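Local atomic coordinates of 2,3-dihydroxy-2,3-dihydrophenylpropionate dehydrogenase (PDB entry 5XTF), a protein that catalyses the NAD(+)-dependent oxidation of naphthalene cis-dihydrodiol to 1,2-dihydroxynaphthalene, a step in the breakdown of aromatic hydrocarbons. Residues 133-137 against 176-182; 150-155 against 250-256. All blocks are in the same frame, centred on the assembly; numbering follows the deposited sequence.

Interaction 1 (133-137 against 176-182); sequences VKSYF and KHAVLGM
Helix 170-190 packs Met182 against Phe137 and Tyr136 of helix 118-150. The Met182 chain starts with CB pointing toward helix 118-150. Met182 CG then lies 3.7 Å from Phe137 CZ. Met182 SD sits 4.1 Å from Val133 CG1. It also lies obliquely to the Phe137 ring, off its normal, as a Met-aromatic contact. The chain is extended as far as SD and then bends at the last torsion (chi3 65°). This bend lays Met182 CE over the centre of the Phe137 ring, 3.5 Å from the centroid, as a CH-pi contact. Met182 CE also touches Tyr136 CB at 3.7 Å.

One turn earlier on the same helix, Val179 CG1 lies at the edge of the Tyr136 ring, near its plane, 3.9 Å from Tyr136 CE2. Val133 CG2 rests on Ala178 CB at 4.0 Å.

The two segments run at 25° to each other, their axes 10.4 Å apart. Both helices pack on strand 153-157, whose Met156 touches Tyr136, Val179 and Met182. This is helix packing on one side of the Rossmann sheet of an SDR enzyme.

Lys176, an NAD(+)-binding residue, brings NZ to 4.0 Å from Tyr136 OH. Thr157 O accepts from the hydroxyl; NZ bonds to Ala158 O, and weakly to Thr157 O. The segments thus meet by shape and dispersion, while backbone carbonyls at the end of the strand hold Lys176 NZ at the NAD(+) site.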
loop_
_atom_site.group_PDB
_atom_site.type_symbol
_atom_site.label_atom_id
_atom_site.label_comp_id
_atom_site.label_asym_id
_atom_site.label_seq_id
_atom_site.Cartn_x
_atom_site.Cartn_y
_atom_site.Cartn_z
ATOM N N VAL B 133 -11.634 14.827 -9.471
ATOM C CA VAL B 133 -10.410 14.469 -10.179
ATOM C C VAL B 133 -10.090 15.458 -11.289
ATOM O O VAL B 133 -9.025 16.080 -11.277
ATOM C CB VAL B 133 -10.484 13.043 -10.752
ATOM C CG1 VAL B 133 -9.155 12.687 -11.438
ATOM C CG2 VAL B 133 -10.830 12.028 -9.654
ATOM N N LYS B 134 -10.989 15.603 -12.265
ATOM C CA LYS B 134 -10.664 16.436 -13.417
ATOM C C LYS B 134 -10.375 17.879 -13.002
ATOM O O LYS B 134 -9.430 18.505 -13.503
ATOM C CB LYS B 134 -11.788 16.394 -14.453
ATOM C CG LYS B 134 -11.283 16.839 -15.800
ATOM C CD LYS B 134 -12.381 17.045 -16.833
ATOM C CE LYS B 134 -11.743 17.476 -18.160
ATOM N NZ LYS B 134 -12.712 17.556 -19.290
ATOM N N SER B 135 -11.147 18.415 -12.071
ATOM C CA SER B 135 -10.908 19.800 -11.700
ATOM C C SER B 135 -9.664 19.963 -10.820
ATOM O O SER B 135 -9.142 21.076 -10.720
ATOM C CB SER B 135 -12.144 20.389 -11.021
ATOM O OG SER B 135 -12.216 19.936 -9.683
ATOM N N TYR B 136 -9.142 18.888 -10.213
ATOM C CA TYR B 136 -7.793 18.968 -9.645
ATOM C C TYR B 136 -6.760 19.169 -10.750
ATOM O O TYR B 136 -5.873 20.027 -10.636
ATOM C CB TYR B 136 -7.449 17.717 -8.836
ATOM C CG TYR B 136 -8.058 17.628 -7.454
ATOM C CD1 TYR B 136 -9.056 18.505 -7.031
ATOM C CD2 TYR B 136 -7.622 16.657 -6.562
ATOM C CE1 TYR B 136 -9.599 18.399 -5.751
ATOM C CE2 TYR B 136 -8.157 16.543 -5.295
ATOM C CZ TYR B 136 -9.135 17.409 -4.893
ATOM O OH TYR B 136 -9.627 17.245 -3.629
ATOM N N PHE B 137 -6.879 18.395 -11.844
ATOM C CA PHE B 137 -6.011 18.599 -13.004
ATOM C C PHE B 137 -6.112 20.028 -13.525
ATOM O O PHE B 137 -5.094 20.650 -13.856
ATOM C CB PHE B 137 -6.363 17.608 -14.116
ATOM C CG PHE B 137 -5.782 16.225 -13.925
ATOM C CD1 PHE B 137 -6.559 15.194 -13.402
ATOM C CD2 PHE B 137 -4.475 15.953 -14.285
ATOM C CE1 PHE B 137 -6.034 13.920 -13.231
ATOM C CE2 PHE B 137 -3.942 14.686 -14.117
ATOM C CZ PHE B 137 -4.722 13.671 -13.590
ATOM N N LYS B 176 -11.401 8.910 -5.377
ATOM C CA LYS B 176 -10.414 9.212 -4.352
ATOM C C LYS B 176 -9.149 8.383 -4.518
ATOM O O LYS B 176 -8.066 8.838 -4.140
ATOM C CB LYS B 176 -11.048 9.022 -2.979
ATOM C CG LYS B 176 -12.044 10.174 -2.669
ATOM C CD LYS B 176 -11.330 11.544 -2.725
ATOM C CE LYS B 176 -12.239 12.681 -2.292
ATOM N NZ LYS B 176 -11.493 13.980 -2.282
ATOM N N HIS B 177 -9.248 7.182 -5.102
ATOM C CA HIS B 177 -8.029 6.470 -5.467
ATOM C C HIS B 177 -7.304 7.149 -6.618
ATOM O O HIS B 177 -6.068 7.193 -6.639
ATOM C CB HIS B 177 -8.345 5.021 -5.813
ATOM C CG HIS B 177 -8.455 4.137 -4.617
ATOM N ND1 HIS B 177 -9.539 4.175 -3.761
ATOM C CD2 HIS B 177 -7.614 3.197 -4.123
ATOM C CE1 HIS B 177 -9.360 3.292 -2.795
ATOM N NE2 HIS B 177 -8.202 2.685 -2.993
ATOM N N ALA B 178 -8.044 7.684 -7.590
ATOM C CA ALA B 178 -7.386 8.418 -8.665
ATOM C C ALA B 178 -6.557 9.584 -8.117
ATOM O O ALA B 178 -5.460 9.856 -8.617
ATOM C CB ALA B 178 -8.423 8.894 -9.685
ATOM N N VAL B 179 -7.036 10.256 -7.060
ATOM C CA VAL B 179 -6.259 11.362 -6.484
ATOM C C VAL B 179 -4.910 10.862 -5.962
ATOM O O VAL B 179 -3.868 11.482 -6.211
ATOM C CB VAL B 179 -7.058 12.099 -5.386
ATOM C CG1 VAL B 179 -6.240 13.214 -4.818
ATOM C CG2 VAL B 179 -8.374 12.662 -5.959
ATOM N N LEU B 180 -4.896 9.714 -5.276
ATOM C CA LEU B 180 -3.625 9.095 -4.902
ATOM C C LEU B 180 -2.721 8.921 -6.101
ATOM O O LEU B 180 -1.503 9.094 -5.998
ATOM C CB LEU B 180 -3.842 7.729 -4.270
ATOM C CG LEU B 180 -4.625 7.642 -2.978
ATOM C CD1 LEU B 180 -4.466 6.219 -2.453
ATOM C CD2 LEU B 180 -4.126 8.659 -1.978
ATOM N N GLY B 181 -3.296 8.554 -7.246
ATOM C CA GLY B 181 -2.487 8.369 -8.434
ATOM C C GLY B 181 -1.881 9.670 -8.916
ATOM O O GLY B 181 -0.702 9.719 -9.274
ATOM N N MET B 182 -2.679 10.739 -8.920
ATOM C CA MET B 182 -2.177 12.065 -9.281
ATOM C C MET B 182 -1.033 12.500 -8.383
ATOM O O MET B 182 -0.043 13.060 -8.864
ATOM C CB MET B 182 -3.295 13.100 -9.199
ATOM C CG MET B 182 -4.492 12.828 -10.038
ATOM S SD MET B 182 -5.733 14.118 -9.741
ATOM C CE MET B 182 -4.903 15.580 -10.373
#

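Interaction 2 (150-155 against 250-256); sequences TNGSVV and YLLLASR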
loop_
_atom_site.group_PDB
_atom_site.type_symbol
_atom_site.label_atom_id
_atom_site.label_comp_id
_atom_site.label_asym_id
_atom_site.label_seq_id
_atom_site.Cartn_x
_atom_site.Cartn_y
_atom_site.Cartn_z
ATOM N N THR B 150 7.943 30.322 -8.189
ATOM C CA THR B 150 8.248 30.328 -6.768
ATOM C C THR B 150 8.765 28.982 -6.282
ATOM O O THR B 150 9.071 28.849 -5.090
ATOM C CB THR B 150 7.003 30.718 -5.974
ATOM O OG1 THR B 150 5.973 29.750 -6.235
ATOM C CG2 THR B 150 6.502 32.112 -6.407
ATOM N N ASN B 151 8.866 27.992 -7.178
ATOM C CA ASN B 151 9.141 26.602 -6.831
ATOM C C ASN B 151 8.280 26.190 -5.642
ATOM O O ASN B 151 8.763 25.813 -4.568
ATOM C CB ASN B 151 10.634 26.388 -6.570
ATOM C CG ASN B 151 11.476 26.548 -7.830
ATOM O OD1 ASN B 151 10.982 26.914 -8.918
ATOM N ND2 ASN B 151 12.766 26.289 -7.684
ATOM N N GLY B 152 6.979 26.294 -5.851
ATOM C CA GLY B 152 6.017 26.161 -4.784
ATOM C C GLY B 152 5.538 24.746 -4.617
ATOM O O GLY B 152 6.187 23.789 -5.047
ATOM N N SER B 153 4.376 24.602 -3.984
ATOM C CA SER B 153 3.850 23.260 -3.780
ATOM C C SER B 153 2.369 23.179 -4.138
ATOM O O SER B 153 1.688 24.185 -4.361
ATOM C CB SER B 153 4.087 22.787 -2.333
ATOM O OG SER B 153 3.294 23.501 -1.411
ATOM N N VAL B 154 1.889 21.934 -4.209
ATOM C CA VAL B 154 0.481 21.600 -4.358
ATOM C C VAL B 154 0.078 20.701 -3.200
ATOM O O VAL B 154 0.843 19.817 -2.802
ATOM C CB VAL B 154 0.209 20.898 -5.703
ATOM C CG1 VAL B 154 -1.242 20.522 -5.811
ATOM C CG2 VAL B 154 0.607 21.793 -6.831
ATOM N N VAL B 155 -1.116 20.921 -2.658
ATOM C CA VAL B 155 -1.726 19.993 -1.711
ATOM C C VAL B 155 -3.111 19.676 -2.225
ATOM O O VAL B 155 -3.897 20.592 -2.491
ATOM C CB VAL B 155 -1.816 20.547 -0.282
ATOM C CG1 VAL B 155 -2.237 19.433 0.671
ATOM C CG2 VAL B 155 -0.497 21.162 0.143
ATOM N N TYR B 250 -2.197 20.054 6.313
ATOM C CA TYR B 250 -2.099 20.972 5.183
ATOM C C TYR B 250 -1.035 22.032 5.434
ATOM O O TYR B 250 -0.220 22.320 4.554
ATOM C CB TYR B 250 -3.444 21.639 4.917
ATOM C CG TYR B 250 -4.540 20.730 4.422
ATOM C CD1 TYR B 250 -4.837 20.634 3.070
ATOM C CD2 TYR B 250 -5.314 20.017 5.315
ATOM C CE1 TYR B 250 -5.861 19.842 2.626
ATOM C CE2 TYR B 250 -6.336 19.223 4.892
ATOM C CZ TYR B 250 -6.610 19.128 3.548
ATOM O OH TYR B 250 -7.654 18.312 3.143
ATOM N N LEU B 251 -1.016 22.602 6.640
ATOM C CA LEU B 251 -0.042 23.638 6.966
ATOM C C LEU B 251 1.380 23.109 6.876
ATOM O O LEU B 251 2.262 23.772 6.324
ATOM C CB LEU B 251 -0.311 24.177 8.365
ATOM C CG LEU B 251 -1.535 25.059 8.547
ATOM C CD1 LEU B 251 -1.741 25.254 10.046
ATOM C CD2 LEU B 251 -1.315 26.401 7.850
ATOM N N LEU B 252 1.624 21.920 7.444
ATOM C CA LEU B 252 2.924 21.269 7.319
ATOM C C LEU B 252 3.315 21.089 5.854
ATOM O O LEU B 252 4.444 21.404 5.456
ATOM C CB LEU B 252 2.886 19.909 8.027
ATOM C CG LEU B 252 4.109 19.050 8.393
ATOM C CD1 LEU B 252 3.621 17.635 8.676
ATOM C CD2 LEU B 252 5.206 19.001 7.349
ATOM N N LEU B 253 2.397 20.554 5.040
ATOM C CA LEU B 253 2.725 20.231 3.648
ATOM C C LEU B 253 2.954 21.475 2.790
ATOM O O LEU B 253 3.687 21.410 1.795
ATOM C CB LEU B 253 1.624 19.364 3.028
ATOM C CG LEU B 253 1.427 17.939 3.559
ATOM C CD1 LEU B 253 0.185 17.295 2.916
ATOM C CD2 LEU B 253 2.650 17.074 3.325
ATOM N N ALA B 254 2.341 22.603 3.131
ATOM C CA ALA B 254 2.571 23.839 2.380
ATOM C C ALA B 254 3.782 24.630 2.869
ATOM O O ALA B 254 4.342 25.417 2.100
ATOM C CB ALA B 254 1.330 24.734 2.434
ATOM N N SER B 255 4.192 24.454 4.118
ATOM C CA SER B 255 5.280 25.246 4.666
ATOM C C SER B 255 6.588 24.967 3.930
ATOM O O SER B 255 7.015 23.812 3.800
ATOM C CB SER B 255 5.425 24.945 6.154
ATOM O OG SER B 255 6.774 25.053 6.553
ATOM N N ARG B 256 7.222 26.028 3.425
ATOM C CA ARG B 256 8.516 25.849 2.783
ATOM C C ARG B 256 9.589 25.483 3.781
ATOM O O ARG B 256 10.625 24.949 3.387
ATOM C CB ARG B 256 8.949 27.111 2.065
ATOM C CG ARG B 256 8.163 27.434 0.845
ATOM C CD ARG B 256 8.572 28.818 0.376
ATOM N NE ARG B 256 7.792 29.220 -0.784
ATOM C CZ ARG B 256 8.097 28.865 -2.021
ATOM N NH1 ARG B 256 9.161 28.107 -2.228
ATOM N NH2 ARG B 256 7.347 29.253 -3.040
HETATM O O HOH W 1 2.531 19.970 -0.855
#
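Arg256 NH1 and NH2 both grip the carbonyl oxygen of Thr150. Arg256 NH2 is the nearer, at 2.7 Å from Thr150 O. Arg256 NH1 stands 3.0 Å from Thr150 O. The two bonds arrive differently. NH1 lies nearly along the C=O axis, while NH2 stands above the carbonyl plane. Thr150 O is also tilted slightly from the guanidinium plane, and both bonds are well short of straight. A weak third bond runs from NH1 to Asn151 O.

The arginine gets there by an extended chain from CG to NE. A salt bridge from NH2 to Asp99 and a bond from NE to Gln24 further fix its guanidinium.

The segments join helix 248-254 to the start of strand 153-157, in the parallel Rossmann sheet of the SDR fold. Strand and helix run nearly antiparallel, at 160°, with axes 8.7 Å apart.

Ser153 places OG between its backbone N and carbonyl carbon. There OG faces Leu253 O and Ala254 CA, close but not bonded to them.

Further along the strand the contact turns apolar. Val155 sets CG1 anti to its backbone N (chi1 -170°), and this methyl wedges between Tyr250 and Leu253. Val155 CG1 is 3.7 Å from Tyr250 CD1, meeting the ring obliquely. Val155 CG1 is also 3.9 Å from Leu253 CD1. The Leu253 side chain sets out toward the strand and crosses Val155 at about a right angle. Val155 CG2 lies 4.0 Å from Leu253 CB. Tyr250 OH is bonded to Thr157 OG1. A water donates to Val154 O at 2.6 Å and to Leu253 O at 3.2 Å.

The two contacts lie on opposite faces of the sheet at strand 153-157. Met156 packs on the helices of interaction 1, and its neighbour Val155 on helix 248-254 of interaction 2. The strand follows helix 118-150 in the chain and precedes helix 170-190, the two helices that interaction 1 joins. Their centres are 18 Å apart, and their nearest atoms, about 7 Å apart, do not touch. All touching residues of interaction 1 are buried, and its chemistry is apolar and aromatic. Interaction 2 has a similar apolar part at Val155, but its Thr150–Arg256 end is partly exposed and held by charged and backbone groups. Thr157, at the end of the strand, is bonded to a tyrosine of each contact, at different groups.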